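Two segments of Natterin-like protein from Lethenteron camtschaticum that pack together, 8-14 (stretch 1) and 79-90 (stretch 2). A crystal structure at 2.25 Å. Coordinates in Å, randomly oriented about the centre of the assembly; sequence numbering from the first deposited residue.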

ATOM      1  N   LEU A   8     -34.190  10.500   5.898  1.00 31.53           N
ATOM      2  CA  LEU A   8     -35.102   9.481   6.394  1.00 31.39           C
ATOM      3  C   LEU A   8     -36.502   9.730   5.837  1.00 35.24           C
ATOM      4  O   LEU A   8     -37.076  10.840   6.041  1.00 32.28           O
ATOM      5  CB  LEU A   8     -35.162   9.581   7.902  1.00 32.32           C
ATOM      6  CG  LEU A   8     -36.219   8.723   8.590  1.00 35.34           C
ATOM      7  CD1 LEU A   8     -36.038   7.220   8.288  1.00 34.14           C
ATOM      8  CD2 LEU A   8     -36.118   9.001  10.087  1.00 33.81           C
ATOM      9  N   HIS A   9     -37.036   8.745   5.110  1.00 31.98           N
ATOM     10  CA  HIS A   9     -38.355   8.854   4.511  1.00 34.51           C
ATOM     11  C   HIS A   9     -39.198   7.642   4.954  1.00 33.85           C
ATOM     12  O   HIS A   9     -39.000   6.527   4.504  1.00 29.16           O
ATOM     13  CB  HIS A   9     -38.225   8.935   2.990  1.00 36.71           C
ATOM     14  CG  HIS A   9     -39.504   9.235   2.278  1.00 42.37           C
ATOM     15  ND1 HIS A   9     -39.554   9.430   0.907  1.00 50.02           N
ATOM     16  CD2 HIS A   9     -40.777   9.346   2.724  1.00 40.33           C
ATOM     17  CE1 HIS A   9     -40.809   9.650   0.545  1.00 47.68           C
ATOM     18  NE2 HIS A   9     -41.567   9.612   1.627  1.00 43.96           N
ATOM     19  N   ILE A  10     -40.153   7.901   5.842  1.00 36.41           N
ATOM     20  CA  ILE A  10     -41.009   6.867   6.465  1.00 34.23           C
ATOM     21  C   ILE A  10     -42.283   6.631   5.655  1.00 34.12           C
ATOM     22  O   ILE A  10     -42.959   7.566   5.259  1.00 36.16           O
ATOM     23  CB  ILE A  10     -41.377   7.278   7.881  1.00 33.92           C
ATOM     24  CG1 ILE A  10     -40.101   7.398   8.720  1.00 36.03           C
ATOM     25  CG2 ILE A  10     -42.362   6.297   8.509  1.00 33.23           C
ATOM     26  CD1 ILE A  10     -40.367   7.899  10.136  1.00 35.57           C
ATOM     27  N   ILE A  11     -42.583   5.371   5.373  1.00 34.62           N
ATOM     28  CA  ILE A  11     -43.782   4.978   4.630  1.00 34.56           C
ATOM     29  C   ILE A  11     -44.663   4.046   5.470  1.00 37.87           C
ATOM     30  O   ILE A  11     -44.155   3.170   6.182  1.00 35.09           O
ATOM     31  CB  ILE A  11     -43.413   4.289   3.318  1.00 33.61           C
ATOM     32  CG1 ILE A  11     -42.928   5.337   2.314  1.00 36.80           C
ATOM     33  CG2 ILE A  11     -44.609   3.536   2.699  1.00 36.12           C
ATOM     34  CD1 ILE A  11     -43.891   6.472   1.976  1.00 35.00           C
ATOM     35  N   GLY A  12     -45.981   4.241   5.400  1.00 37.68           N
ATOM     36  CA  GLY A  12     -46.928   3.395   6.115  1.00 38.86           C
ATOM     37  C   GLY A  12     -48.140   4.106   6.698  1.00 39.29           C
ATOM     38  O   GLY A  12     -48.625   5.072   6.128  1.00 36.88           O
ATOM     39  N   GLY A  13     -48.626   3.620   7.843  1.00 41.15           N
ATOM     40  CA  GLY A  13     -49.754   4.236   8.546  1.00 40.83           C
ATOM     41  C   GLY A  13     -49.368   5.155   9.692  1.00 42.24           C
ATOM     42  O   GLY A  13     -48.209   5.518   9.820  1.00 47.11           O
ATOM     43  N   GLN A  14     -50.328   5.449  10.569  1.00 44.21           N
ATOM     44  CA  GLN A  14     -50.177   6.415  11.681  1.00 44.10           C
ATOM     45  C   GLN A  14     -50.141   5.792  13.039  1.00 39.63           C
ATOM     46  O   GLN A  14     -49.794   6.467  14.016  1.00 46.28           O
ATOM     47  CB  GLN A  14     -51.335   7.438  11.656  1.00 47.90           C
ATOM     48  CG  GLN A  14     -51.722   7.888  10.266  1.00 52.77           C
ATOM     49  CD  GLN A  14     -50.757   8.905   9.728  1.00 61.73           C
ATOM     50  OE1 GLN A  14     -49.585   8.636   9.397  1.00 68.31           O
ATOM     51  NE2 GLN A  14     -51.261  10.118   9.619  1.00 68.83           N
ATOM     52  N   SER A  79     -37.208   1.006  -2.473  1.00 25.30           N
ATOM     53  CA  SER A  79     -38.613   1.349  -2.572  1.00 27.33           C
ATOM     54  C   SER A  79     -39.374   0.795  -1.403  1.00 27.36           C
ATOM     55  O   SER A  79     -39.103  -0.297  -0.935  1.00 25.59           O
ATOM     56  CB  SER A  79     -39.199   0.753  -3.845  1.00 29.21           C
ATOM     57  OG  SER A  79     -38.704   1.467  -4.957  1.00 30.87           O
ATOM     58  N   LEU A  80     -40.325   1.569  -0.928  1.00 28.85           N
ATOM     59  CA  LEU A  80     -41.238   1.142   0.079  1.00 28.58           C
ATOM     60  C   LEU A  80     -42.673   1.279  -0.447  1.00 29.78           C
ATOM     61  O   LEU A  80     -42.973   2.164  -1.267  1.00 28.87           O
ATOM     62  CB  LEU A  80     -41.060   1.989   1.318  1.00 28.38           C
ATOM     63  CG  LEU A  80     -39.663   1.950   1.950  1.00 27.04           C
ATOM     64  CD1 LEU A  80     -39.593   2.966   3.070  1.00 23.88           C
ATOM     65  CD2 LEU A  80     -39.336   0.571   2.481  1.00 25.69           C
ATOM     66  N   TRP A  81     -43.547   0.372   0.015  1.00 30.82           N
ATOM     67  CA  TRP A  81     -44.976   0.370  -0.313  1.00 30.79           C
ATOM     68  C   TRP A  81     -45.797   0.309   0.961  1.00 31.87           C
ATOM     69  O   TRP A  81     -45.433  -0.357   1.954  1.00 28.20           O
ATOM     70  CB  TRP A  81     -45.340  -0.863  -1.103  1.00 31.53           C
ATOM     71  CG  TRP A  81     -44.951  -0.918  -2.512  1.00 28.41           C
ATOM     72  CD1 TRP A  81     -45.741  -0.716  -3.578  1.00 30.60           C
ATOM     73  CD2 TRP A  81     -43.668  -1.318  -3.027  1.00 28.84           C
ATOM     74  NE1 TRP A  81     -45.015  -0.921  -4.754  1.00 29.86           N
ATOM     75  CE2 TRP A  81     -43.754  -1.305  -4.432  1.00 27.50           C
ATOM     76  CE3 TRP A  81     -42.454  -1.653  -2.428  1.00 28.79           C
ATOM     77  CZ2 TRP A  81     -42.693  -1.599  -5.246  1.00 29.24           C
ATOM     78  CZ3 TRP A  81     -41.406  -1.962  -3.219  1.00 30.59           C
ATOM     79  CH2 TRP A  81     -41.531  -1.942  -4.645  1.00 31.09           C
ATOM     80  N   GLY A  82     -46.931   1.011   0.916  1.00 34.95           N
ATOM     81  CA  GLY A  82     -48.005   0.854   1.883  1.00 36.87           C
ATOM     82  C   GLY A  82     -48.767  -0.448   1.652  1.00 35.33           C
ATOM     83  O   GLY A  82     -48.596  -1.105   0.615  1.00 34.83           O
ATOM     84  N   ASN A  83     -49.628  -0.808   2.593  1.00 39.35           N
ATOM     85  CA  ASN A  83     -50.357  -2.093   2.471  1.00 46.35           C
ATOM     86  C   ASN A  83     -51.636  -2.008   1.661  1.00 51.13           C
ATOM     87  O   ASN A  83     -52.346  -3.005   1.499  1.00 58.17           O
ATOM     88  CB  ASN A  83     -50.664  -2.712   3.836  1.00 45.10           C
ATOM     89  CG  ASN A  83     -51.661  -1.920   4.620  1.00 40.83           C
ATOM     90  OD1 ASN A  83     -51.909  -0.763   4.297  1.00 38.07           O
ATOM     91  ND2 ASN A  83     -52.257  -2.541   5.656  1.00 35.08           N
ATOM     92  N   GLY A  84     -51.966  -0.840   1.142  1.00 50.69           N
ATOM     93  CA  GLY A  84     -53.207  -0.802   0.338  1.00 66.53           C
ATOM     94  C   GLY A  84     -54.427  -0.194   1.026  1.00 62.74           C
ATOM     95  O   GLY A  84     -55.145   0.560   0.410  1.00 63.58           O
ATOM     96  N   ALA A  85     -54.655  -0.495   2.297  1.00 54.61           N
ATOM     97  CA  ALA A  85     -55.526   0.362   3.105  1.00 47.51           C
ATOM     98  C   ALA A  85     -54.786   1.629   3.519  1.00 41.79           C
ATOM     99  O   ALA A  85     -55.374   2.525   4.049  1.00 44.78           O
ATOM    100  CB  ALA A  85     -56.001  -0.380   4.347  1.00 49.89           C
ATOM    101  N   GLY A  86     -53.473   1.661   3.340  1.00 41.49           N
ATOM    102  CA  GLY A  86     -52.643   2.756   3.836  1.00 40.56           C
ATOM    103  C   GLY A  86     -52.467   2.773   5.346  1.00 37.60           C
ATOM    104  O   GLY A  86     -52.200   3.824   5.908  1.00 37.39           O
ATOM    105  N   THR A  87     -52.587   1.621   6.011  1.00 33.89           N
ATOM    106  CA  THR A  87     -52.506   1.563   7.497  1.00 33.81           C
ATOM    107  C   THR A  87     -51.241   0.871   8.026  1.00 32.83           C
ATOM    108  O   THR A  87     -50.942   0.917   9.217  1.00 29.24           O
ATOM    109  CB  THR A  87     -53.730   0.761   8.018  1.00 36.80           C
ATOM    110  OG1 THR A  87     -53.819  -0.520   7.360  1.00 32.81           O
ATOM    111  CG2 THR A  87     -55.028   1.520   7.701  1.00 39.95           C
ATOM    112  N   ARG A  88     -50.505   0.198   7.140  1.00 29.84           N
ATOM    113  CA  ARG A  88     -49.233  -0.455   7.524  1.00 31.13           C
ATOM    114  C   ARG A  88     -48.223  -0.366   6.412  1.00 29.56           C
ATOM    115  O   ARG A  88     -48.559  -0.083   5.256  1.00 27.63           O
ATOM    116  CB  ARG A  88     -49.517  -1.945   7.906  1.00 34.50           C
ATOM    117  CG  ARG A  88     -50.000  -1.962   9.366  1.00 40.10           C
ATOM    118  CD  ARG A  88     -50.663  -3.202   9.773  1.00 43.46           C
ATOM    119  NE  ARG A  88     -50.993  -3.179  11.177  1.00 45.69           N
ATOM    120  CZ  ARG A  88     -52.054  -2.563  11.699  1.00 51.19           C
ATOM    121  NH1 ARG A  88     -52.842  -1.825  10.966  1.00 48.71           N
ATOM    122  NH2 ARG A  88     -52.298  -2.646  12.994  1.00 57.04           N
ATOM    123  N   LEU A  89     -46.970  -0.650   6.750  1.00 31.59           N
ATOM    124  CA  LEU A  89     -45.950  -0.869   5.737  1.00 26.57           C
ATOM    125  C   LEU A  89     -46.326  -2.150   5.007  1.00 25.45           C
ATOM    126  O   LEU A  89     -46.682  -3.137   5.643  1.00 24.19           O
ATOM    127  CB  LEU A  89     -44.552  -0.991   6.381  1.00 25.80           C
ATOM    128  CG  LEU A  89     -43.403  -1.287   5.430  1.00 26.73           C
ATOM    129  CD1 LEU A  89     -43.175  -0.120   4.441  1.00 25.94           C
ATOM    130  CD2 LEU A  89     -42.120  -1.551   6.209  1.00 27.04           C
ATOM    131  N   GLY A  90     -46.213  -2.140   3.690  1.00 24.57           N
ATOM    132  CA  GLY A  90     -46.667  -3.278   2.882  1.00 27.79           C
ATOM    133  C   GLY A  90     -45.527  -4.074   2.255  1.00 29.10           C
ATOM    134  O   GLY A  90     -45.650  -5.261   1.993  1.00 31.08           O
TER

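Stretch 2 runs out along a strand, 79-82, turns through a loop, and returns as a second strand that starts at Leu89. Gly90 N bonds to Trp81 O at 2.6 Å, joining the two strands; beside them, in the loop, Asn83 N makes a weak bond to Arg88 O at 3.0 Å. Stretch 1 lies against this hairpin, with Ile11 and Gly12 in strand conformation. The nearest CA atoms across the stretches are Gly12 CA and Leu89 CA, 4.4 Å apart, and Gly13 CA and Thr87 CA, 4.0 Å apart. No hydrogen bond crosses between the stretches. The contact is one of packing, and it buries 316 Å² in total.

Close approach of the main chains depends on glycine. Gly13 CA is 3.6 Å from Thr87 O, with an angle of 149° at the hydrogen, a CA-H...O contact. Gly13 CA is also 3.6 Å from Gly86 O. A CB on Gly13 would point toward stretch 2 and sit 2.2 Å from Thr87 O, which is a clash. Gly12 packs its CA 3.9 Å from Arg88 O. Its backbone angles, phi 142° and psi -147°, would jam a CB against the carbonyl O of Ile11, so they call for glycine by themselves. Gly86 has positive phi, which also favours glycine.

Ile11 is the main side chain of the contact. It points toward stretch 2 and has the largest covered area, 82 Å². Its CB lies 3.9 Å from Leu80 CB, and Leu80 points back toward stretch 1. Ile11 CG2 reaches the main chain, 3.9 Å from Trp81 C and 3.9 Å from Gly82 N. The same CG2 is 4.3 Å from Leu89 CD1. Leu89 starts sideways, but its end comes nearer, and its CD1 is 3.8 Å from Ile11 O. These branched aliphatic groups need no polar partner and suit a contact made by packing. Leu80 CD1 also lies 3.9 Å from His9 O. Ile10 and Trp81 point away from the contact.

Asn83 does not touch stretch 1, but it braces the loop that does. Its OD1 accepts a hydrogen bond from Thr87 N at 3.0 Å and a weak one from Arg88 N at 3.3 Å. Its ND2 donates to Thr87 OG1 at 3.1 Å. An amide side chain suits this place because it can accept and donate at once. The CA-to-CB bond of Thr87 points away from stretch 1; its contact with Gly13 is made by the carbonyl O.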